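Local coordinates for lipoate-protein ligase, putative (Streptococcus pneumoniae, PDB 1VQZ) that is a putative member of the lipoate-protein ligase family, joining a lipoyl protein ligase A/B-type catalytic domain to a smaller bacterial-type C-terminal domain, at residues E301-G306 / L315-T320; Y309-V314 / E334-V339. All blocks are in the same frame, centred on the assembly; numbering follows the deposited sequence.

Interaction 1. Residues E301-G306 / L315-T320; sequences EDVLRG and LKALKT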
ATOM      1  N   GLU A 301      15.340   7.075   9.062  1.00 30.62           N
ATOM      2  CA  GLU A 301      16.457   6.281   9.597  1.00 28.79           C
ATOM      3  C   GLU A 301      17.762   6.973   9.237  1.00 29.18           C
ATOM      4  O   GLU A 301      18.621   7.122  10.092  1.00 30.15           O
ATOM      5  CB  GLU A 301      16.441   4.857   9.027  1.00 30.44           C
ATOM      6  CG  GLU A 301      15.215   4.047   9.477  1.00 25.75           C
ATOM      7  CD  GLU A 301      14.958   2.779   8.655  1.00 33.34           C
ATOM      8  OE1 GLU A 301      15.693   2.509   7.675  1.00 31.41           O
ATOM      9  OE2 GLU A 301      13.982   2.073   8.969  1.00 31.36           O
ATOM     10  N   ASP A 302      17.898   7.436   7.983  1.00 30.73           N
ATOM     11  CA  ASP A 302      19.187   7.975   7.530  1.00 30.01           C
ATOM     12  C   ASP A 302      19.586   9.263   8.254  1.00 32.77           C
ATOM     13  O   ASP A 302      20.748   9.444   8.593  1.00 34.46           O
ATOM     14  CB  ASP A 302      19.198   8.180   6.025  1.00 33.64           C
ATOM     15  CG  ASP A 302      19.216   6.862   5.241  1.00 35.16           C
ATOM     16  OD1 ASP A 302      19.418   5.764   5.830  1.00 33.59           O
ATOM     17  OD2 ASP A 302      19.004   6.936   4.023  1.00 37.96           O
ATOM     18  N   VAL A 303      18.613  10.117   8.529  1.00 34.60           N
ATOM     19  CA  VAL A 303      18.847  11.385   9.193  1.00 35.69           C
ATOM     20  C   VAL A 303      19.095  11.189  10.681  1.00 35.35           C
ATOM     21  O   VAL A 303      19.668  12.050  11.312  1.00 35.00           O
ATOM     22  CB  VAL A 303      17.690  12.432   8.937  1.00 34.24           C
ATOM     23  CG1 VAL A 303      16.409  12.111   9.673  1.00 38.38           C
ATOM     24  CG2 VAL A 303      18.128  13.841   9.355  1.00 39.57           C
ATOM     25  N   LEU A 304      18.694  10.052  11.243  1.00 34.86           N
ATOM     26  CA  LEU A 304      18.831   9.847  12.688  1.00 33.98           C
ATOM     27  C   LEU A 304      20.121   9.154  13.074  1.00 33.73           C
ATOM     28  O   LEU A 304      20.579   9.251  14.211  1.00 31.92           O
ATOM     29  CB  LEU A 304      17.622   9.087  13.238  1.00 34.43           C
ATOM     30  CG  LEU A 304      16.330   9.920  13.348  1.00 32.49           C
ATOM     31  CD1 LEU A 304      15.218   9.095  13.882  1.00 39.43           C
ATOM     32  CD2 LEU A 304      16.473  11.211  14.172  1.00 36.00           C
ATOM     33  N   ARG A 305      20.683   8.437  12.115  1.00 35.55           N
ATOM     34  CA  ARG A 305      21.948   7.752  12.277  1.00 38.58           C
ATOM     35  C   ARG A 305      23.068   8.762  12.627  1.00 34.62           C
ATOM     36  O   ARG A 305      23.226   9.754  11.956  1.00 33.93           O
ATOM     37  CB  ARG A 305      22.268   6.967  11.003  1.00 40.78           C
ATOM     38  CG  ARG A 305      22.818   5.603  11.259  1.00 44.75           C
ATOM     39  CD  ARG A 305      22.983   4.805   9.985  1.00 40.52           C
ATOM     40  NE  ARG A 305      21.866   3.898   9.751  1.00 37.89           N
ATOM     41  CZ  ARG A 305      20.980   3.989   8.763  1.00 34.72           C
ATOM     42  NH1 ARG A 305      21.029   4.987   7.879  1.00 31.39           N
ATOM     43  NH2 ARG A 305      20.029   3.076   8.689  1.00 45.13           N
ATOM     44  N   GLY A 306      23.781   8.504  13.725  1.00 33.66           N
ATOM     45  CA  GLY A 306      24.840   9.376  14.239  1.00 33.20           C
ATOM     46  C   GLY A 306      24.344  10.515  15.121  1.00 31.49           C
ATOM     47  O   GLY A 306      25.136  11.296  15.658  1.00 29.88           O
ATOM     48  N   LEU A 315      14.695  15.298  17.904  1.00 29.28           N
ATOM     49  CA  LEU A 315      13.685  16.249  17.422  1.00 32.10           C
ATOM     50  C   LEU A 315      14.268  17.266  16.434  1.00 30.70           C
ATOM     51  O   LEU A 315      13.689  17.525  15.359  1.00 31.21           O
ATOM     52  CB  LEU A 315      13.013  16.967  18.601  1.00 31.22           C
ATOM     53  CG  LEU A 315      11.853  17.885  18.182  1.00 35.21           C
ATOM     54  CD1 LEU A 315      10.789  17.151  17.352  1.00 35.43           C
ATOM     55  CD2 LEU A 315      11.214  18.570  19.384  1.00 35.47           C
ATOM     56  N   LYS A 316      15.398  17.848  16.810  1.00 31.62           N
ATOM     57  CA  LYS A 316      16.118  18.799  15.960  1.00 32.45           C
ATOM     58  C   LYS A 316      16.411  18.212  14.559  1.00 30.36           C
ATOM     59  O   LYS A 316      16.179  18.845  13.534  1.00 28.21           O
ATOM     60  CB  LYS A 316      17.397  19.237  16.683  1.00 32.35           C
ATOM     61  CG  LYS A 316      18.025  20.458  16.161  1.00 39.47           C
ATOM     62  CD  LYS A 316      18.802  21.232  17.239  1.00 49.19           C
ATOM     63  CE  LYS A 316      19.567  22.416  16.611  1.00 48.96           C
ATOM     64  NZ  LYS A 316      19.819  23.550  17.587  1.00 50.20           N
ATOM     65  N   ALA A 317      16.857  16.962  14.525  1.00 27.44           N
ATOM     66  CA  ALA A 317      17.101  16.251  13.276  1.00 27.57           C
ATOM     67  C   ALA A 317      15.809  16.075  12.471  1.00 25.82           C
ATOM     68  O   ALA A 317      15.771  16.233  11.213  1.00 27.33           O
ATOM     69  CB  ALA A 317      17.740  14.855  13.544  1.00 27.84           C
ATOM     70  N   LEU A 318      14.736  15.773  13.170  1.00 27.13           N
ATOM     71  CA  LEU A 318      13.475  15.550  12.485  1.00 28.71           C
ATOM     72  C   LEU A 318      12.907  16.836  11.869  1.00 29.33           C
ATOM     73  O   LEU A 318      12.154  16.793  10.864  1.00 29.35           O
ATOM     74  CB  LEU A 318      12.469  14.893  13.400  1.00 27.01           C
ATOM     75  CG  LEU A 318      12.743  13.434  13.815  1.00 31.77           C
ATOM     76  CD1 LEU A 318      11.685  13.029  14.872  1.00 27.77           C
ATOM     77  CD2 LEU A 318      12.688  12.506  12.623  1.00 35.53           C
ATOM     78  N   LYS A 319      13.227  17.973  12.477  1.00 30.09           N
ATOM     79  CA  LYS A 319      12.822  19.285  11.933  1.00 26.61           C
ATOM     80  C   LYS A 319      13.673  19.719  10.726  1.00 26.54           C
ATOM     81  O   LYS A 319      13.465  20.817  10.215  1.00 31.33           O
ATOM     82  CB  LYS A 319      12.848  20.389  13.002  1.00 25.92           C
ATOM     83  CG  LYS A 319      12.170  19.999  14.282  1.00 25.44           C
ATOM     84  CD  LYS A 319      11.834  21.062  15.231  1.00 33.27           C
ATOM     85  CE  LYS A 319      10.372  21.496  15.079  1.00 48.10           C
ATOM     86  NZ  LYS A 319       9.407  20.328  14.946  1.00 42.61           N
ATOM     87  N   THR A 320      14.606  18.880  10.270  1.00 26.62           N
ATOM     88  CA  THR A 320      15.367  19.143   9.035  1.00 29.47           C
ATOM     89  C   THR A 320      14.781  18.389   7.827  1.00 30.59           C
ATOM     90  O   THR A 320      15.339  18.437   6.730  1.00 30.36           O
ATOM     91  CB  THR A 320      16.868  18.794   9.152  1.00 27.72           C
ATOM     92  OG1 THR A 320      17.024  17.378   9.267  1.00 34.20           O
ATOM     93  CG2 THR A 320      17.500  19.468  10.326  1.00 26.79           C
TER

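Interaction 2. Residues Y309-V314 / E334-V339; sequences YEREDV and EIAEAV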
ATOM      1  N   TYR A 309      21.461  10.280  21.199  1.00 29.23           N
ATOM      2  CA  TYR A 309      20.270   9.605  21.669  1.00 28.74           C
ATOM      3  C   TYR A 309      19.639  10.352  22.864  1.00 30.98           C
ATOM      4  O   TYR A 309      19.678   9.899  24.027  1.00 31.10           O
ATOM      5  CB  TYR A 309      20.605   8.165  22.058  1.00 31.96           C
ATOM      6  CG  TYR A 309      19.389   7.316  22.160  1.00 28.21           C
ATOM      7  CD1 TYR A 309      18.520   7.175  21.051  1.00 29.06           C
ATOM      8  CD2 TYR A 309      19.078   6.644  23.332  1.00 34.78           C
ATOM      9  CE1 TYR A 309      17.394   6.391  21.119  1.00 29.27           C
ATOM     10  CE2 TYR A 309      17.956   5.868  23.412  1.00 41.12           C
ATOM     11  CZ  TYR A 309      17.100   5.744  22.304  1.00 39.12           C
ATOM     12  OH  TYR A 309      15.977   4.971  22.404  1.00 32.93           O
ATOM     13  N   GLU A 310      19.099  11.518  22.526  1.00 29.35           N
ATOM     14  CA  GLU A 310      18.428  12.401  23.417  1.00 33.11           C
ATOM     15  C   GLU A 310      17.287  13.009  22.643  1.00 33.10           C
ATOM     16  O   GLU A 310      17.454  13.370  21.474  1.00 27.46           O
ATOM     17  CB  GLU A 310      19.366  13.544  23.831  1.00 33.62           C
ATOM     18  CG  GLU A 310      20.589  13.108  24.631  1.00 42.53           C
ATOM     19  CD  GLU A 310      20.269  12.682  26.065  1.00 46.33           C
ATOM     20  OE1 GLU A 310      19.118  12.883  26.513  1.00 44.48           O
ATOM     21  OE2 GLU A 310      21.191  12.162  26.738  1.00 45.31           O
ATOM     22  N   ARG A 311      16.132  13.129  23.301  1.00 36.20           N
ATOM     23  CA  ARG A 311      14.908  13.681  22.690  1.00 34.78           C
ATOM     24  C   ARG A 311      15.177  14.983  21.952  1.00 30.69           C
ATOM     25  O   ARG A 311      14.785  15.128  20.811  1.00 35.45           O
ATOM     26  CB  ARG A 311      13.831  13.915  23.771  1.00 36.79           C
ATOM     27  CG  ARG A 311      12.405  14.207  23.236  1.00 39.39           C
ATOM     28  CD  ARG A 311      11.683  12.895  22.730  1.00 42.95           C
ATOM     29  NE  ARG A 311      11.235  12.025  23.824  1.00 34.97           N
ATOM     30  CZ  ARG A 311      10.078  12.142  24.484  1.00 49.70           C
ATOM     31  NH1 ARG A 311       9.197  13.088  24.174  1.00 53.66           N
ATOM     32  NH2 ARG A 311       9.778  11.288  25.460  1.00 48.11           N
ATOM     33  N   GLU A 312      15.881  15.918  22.579  1.00 32.32           N
ATOM     34  CA  GLU A 312      16.139  17.221  21.942  1.00 34.31           C
ATOM     35  C   GLU A 312      16.858  17.098  20.603  1.00 35.22           C
ATOM     36  O   GLU A 312      16.523  17.795  19.641  1.00 34.41           O
ATOM     37  CB  GLU A 312      16.968  18.131  22.839  1.00 33.15           C
ATOM     38  N   ASP A 313      17.862  16.223  20.540  1.00 34.35           N
ATOM     39  CA  ASP A 313      18.707  16.162  19.344  1.00 33.55           C
ATOM     40  C   ASP A 313      17.984  15.423  18.263  1.00 29.50           C
ATOM     41  O   ASP A 313      18.131  15.728  17.095  1.00 26.96           O
ATOM     42  CB  ASP A 313      20.076  15.515  19.639  1.00 31.28           C
ATOM     43  CG  ASP A 313      20.870  16.274  20.690  1.00 37.99           C
ATOM     44  OD1 ASP A 313      20.554  16.139  21.893  1.00 41.96           O
ATOM     45  OD2 ASP A 313      21.833  16.974  20.323  1.00 46.41           O
ATOM     46  N   VAL A 314      17.223  14.403  18.665  1.00 31.63           N
ATOM     47  CA  VAL A 314      16.432  13.628  17.715  1.00 29.46           C
ATOM     48  C   VAL A 314      15.392  14.532  17.066  1.00 31.56           C
ATOM     49  O   VAL A 314      15.227  14.530  15.819  1.00 28.88           O
ATOM     50  CB  VAL A 314      15.778  12.387  18.375  1.00 31.53           C
ATOM     51  CG1 VAL A 314      14.633  11.823  17.531  1.00 34.88           C
ATOM     52  CG2 VAL A 314      16.858  11.303  18.681  1.00 30.40           C
ATOM     53  N   GLU A 334       5.993  13.511  18.239  1.00 30.95           N
ATOM     54  CA  GLU A 334       5.528  12.157  18.458  1.00 32.24           C
ATOM     55  C   GLU A 334       6.564  11.136  17.974  1.00 32.11           C
ATOM     56  O   GLU A 334       6.811  10.165  18.654  1.00 34.46           O
ATOM     57  CB  GLU A 334       4.155  11.945  17.789  1.00 29.21           C
ATOM     58  CG  GLU A 334       2.990  12.592  18.541  1.00 34.39           C
ATOM     59  CD  GLU A 334       1.661  12.609  17.775  1.00 35.81           C
ATOM     60  OE1 GLU A 334       1.614  12.855  16.539  1.00 33.94           O
ATOM     61  OE2 GLU A 334       0.627  12.419  18.439  1.00 35.64           O
ATOM     62  N   ILE A 335       7.130  11.316  16.781  1.00 32.25           N
ATOM     63  CA  ILE A 335       8.166  10.405  16.298  1.00 29.45           C
ATOM     64  C   ILE A 335       9.403  10.414  17.193  1.00 30.78           C
ATOM     65  O   ILE A 335       9.918   9.329  17.534  1.00 34.61           O
ATOM     66  CB  ILE A 335       8.557  10.687  14.804  1.00 31.44           C
ATOM     67  CG1 ILE A 335       7.370  10.400  13.903  1.00 33.18           C
ATOM     68  CG2 ILE A 335       9.728   9.827  14.360  1.00 29.69           C
ATOM     69  CD1 ILE A 335       6.866   8.979  14.010  1.00 30.19           C
ATOM     70  N   ALA A 336       9.852  11.606  17.628  1.00 32.00           N
ATOM     71  CA  ALA A 336      10.956  11.698  18.595  1.00 31.69           C
ATOM     72  C   ALA A 336      10.689  10.860  19.837  1.00 30.74           C
ATOM     73  O   ALA A 336      11.589  10.177  20.363  1.00 30.26           O
ATOM     74  CB  ALA A 336      11.207  13.123  19.006  1.00 34.41           C
ATOM     75  N   GLU A 337       9.452  10.925  20.315  1.00 33.27           N
ATOM     76  CA  GLU A 337       9.052  10.187  21.513  1.00 32.34           C
ATOM     77  C   GLU A 337       9.137   8.665  21.272  1.00 31.70           C
ATOM     78  O   GLU A 337       9.644   7.928  22.098  1.00 31.47           O
ATOM     79  CB  GLU A 337       7.650  10.608  21.947  1.00 30.28           C
ATOM     80  CG  GLU A 337       7.238  10.058  23.284  1.00 35.17           C
ATOM     81  CD  GLU A 337       5.843  10.521  23.735  1.00 41.52           C
ATOM     82  OE1 GLU A 337       5.156  11.270  22.982  1.00 47.49           O
ATOM     83  OE2 GLU A 337       5.448  10.114  24.854  1.00 46.80           O
ATOM     84  N   ALA A 338       8.695   8.223  20.109  1.00 35.10           N
ATOM     85  CA  ALA A 338       8.871   6.816  19.685  1.00 36.09           C
ATOM     86  C   ALA A 338      10.373   6.411  19.658  1.00 35.72           C
ATOM     87  O   ALA A 338      10.762   5.340  20.131  1.00 32.59           O
ATOM     88  CB  ALA A 338       8.223   6.599  18.339  1.00 35.52           C
ATOM     89  N   VAL A 339      11.217   7.297  19.143  1.00 32.42           N
ATOM     90  CA  VAL A 339      12.634   6.992  19.020  1.00 31.32           C
ATOM     91  C   VAL A 339      13.314   6.925  20.378  1.00 31.32           C
ATOM     92  O   VAL A 339      14.142   6.047  20.621  1.00 31.06           O
ATOM     93  CB  VAL A 339      13.350   8.024  18.060  1.00 33.36           C
ATOM     94  CG1 VAL A 339      14.881   7.816  18.049  1.00 34.98           C
ATOM     95  CG2 VAL A 339      12.832   7.867  16.630  1.00 28.03           C
TER

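Interaction 1. Residues E301-G306 / L315-T320
V303 and A317 bring the two segments to their closest backbone approach, their CA atoms 6.6 Å apart. Both segments hold the last turn of a helix of the C-terminal domain, 298-304 on one side and 311-318 on the other, and at R305 the backbone of 301-306 leaves helical geometry. V303 and A317 both start their side chains toward the opposite segment. The V303 branch that does the touching is CG2, held anti to the backbone N; it lies 3.8 Å from A317 O and 3.7 Å from T320 OG1. On the inner side, L304 swings one methyl across to the alanine, CD2 to A317 CB being 3.9 Å, while the same CD2 comes within 4.3 Å of L318 CD2. T320 turns its hydroxyl back on its own helix end: OG1 donates to A317 O over 2.6 Å, in the carbonyl plane and on a lone pair, and T320 N binds the same oxygen. Beyond the contact, R305 forms salt bridges with D302 and with D284 on strand 281-289, where L304 rests on I285; L304 and L318 also lean on helix 332-339. With A317 O gripped twice from within its own segment and the cross-contacts made by methyls, the two helix ends are joined by plain van der Waals packing, apolar toward L304 and L318 and more polar toward T320.

Interaction 2. Residues Y309-V314 / E334-V339
Y309 OH donates to V339 O, 2.8 Å away, with the acceptor near the ring plane at the edge of the tyrosine. Next to this bond, V339 CG1 packs 4.2 Å from Y309 CE1. V314 CG1, anti to its backbone N (chi1 163°), reaches into the second helix, 3.8 Å from A336 CA and 4.0 Å from V339 CB. A bend at chi2 of R311 sets its CD 3.8 Å from A336 CB. One face of the R311 guanidinium lies on E337, whose CA sits 3.6 Å above its centre and whose CG packs on the same face. The two side chains run side by side in the same direction, guanidinium and carboxylate planes 17° apart; E337 OE2, 4.5 Å from R311 NH2, lies well out of the guanidinium plane with no N-H aimed at it, so at most a general charge attraction is likely. These helices, 311-318 and 332-339, belong to the alpha+beta C-terminal domain, where helices pack on a mostly antiparallel sheet. From that sheet, I282 supports both V314 and V339, and R262 binds the carbonyl oxygens of E337 and A338. R311 NE is anchored by V340 O, just past the helix, and the backbone of Y309 is hydrogen-bonded to S280.

Helix 311-318 is common to both interactions: its last turn meets helix 298-304 in interaction 1, and its first turn meets helix 332-339 in interaction 2. Their centres are 9 Å apart, and along the chain the segments alternate, 301-306, 309-314, 315-320, 334-339. The two contacts merge through L304, whose CD1 lies 3.8 Å from V339 CG2 and whose CD2 lies 3.9 Å from V314 CG1, and through L318 CD1, 3.8 Å from I335 CG2. Three consecutive helices thus share one apolar core, L304 resting on the same strand as the contacts of interaction 2, and form a helical layer over strand 281-289 of the C-terminal domain.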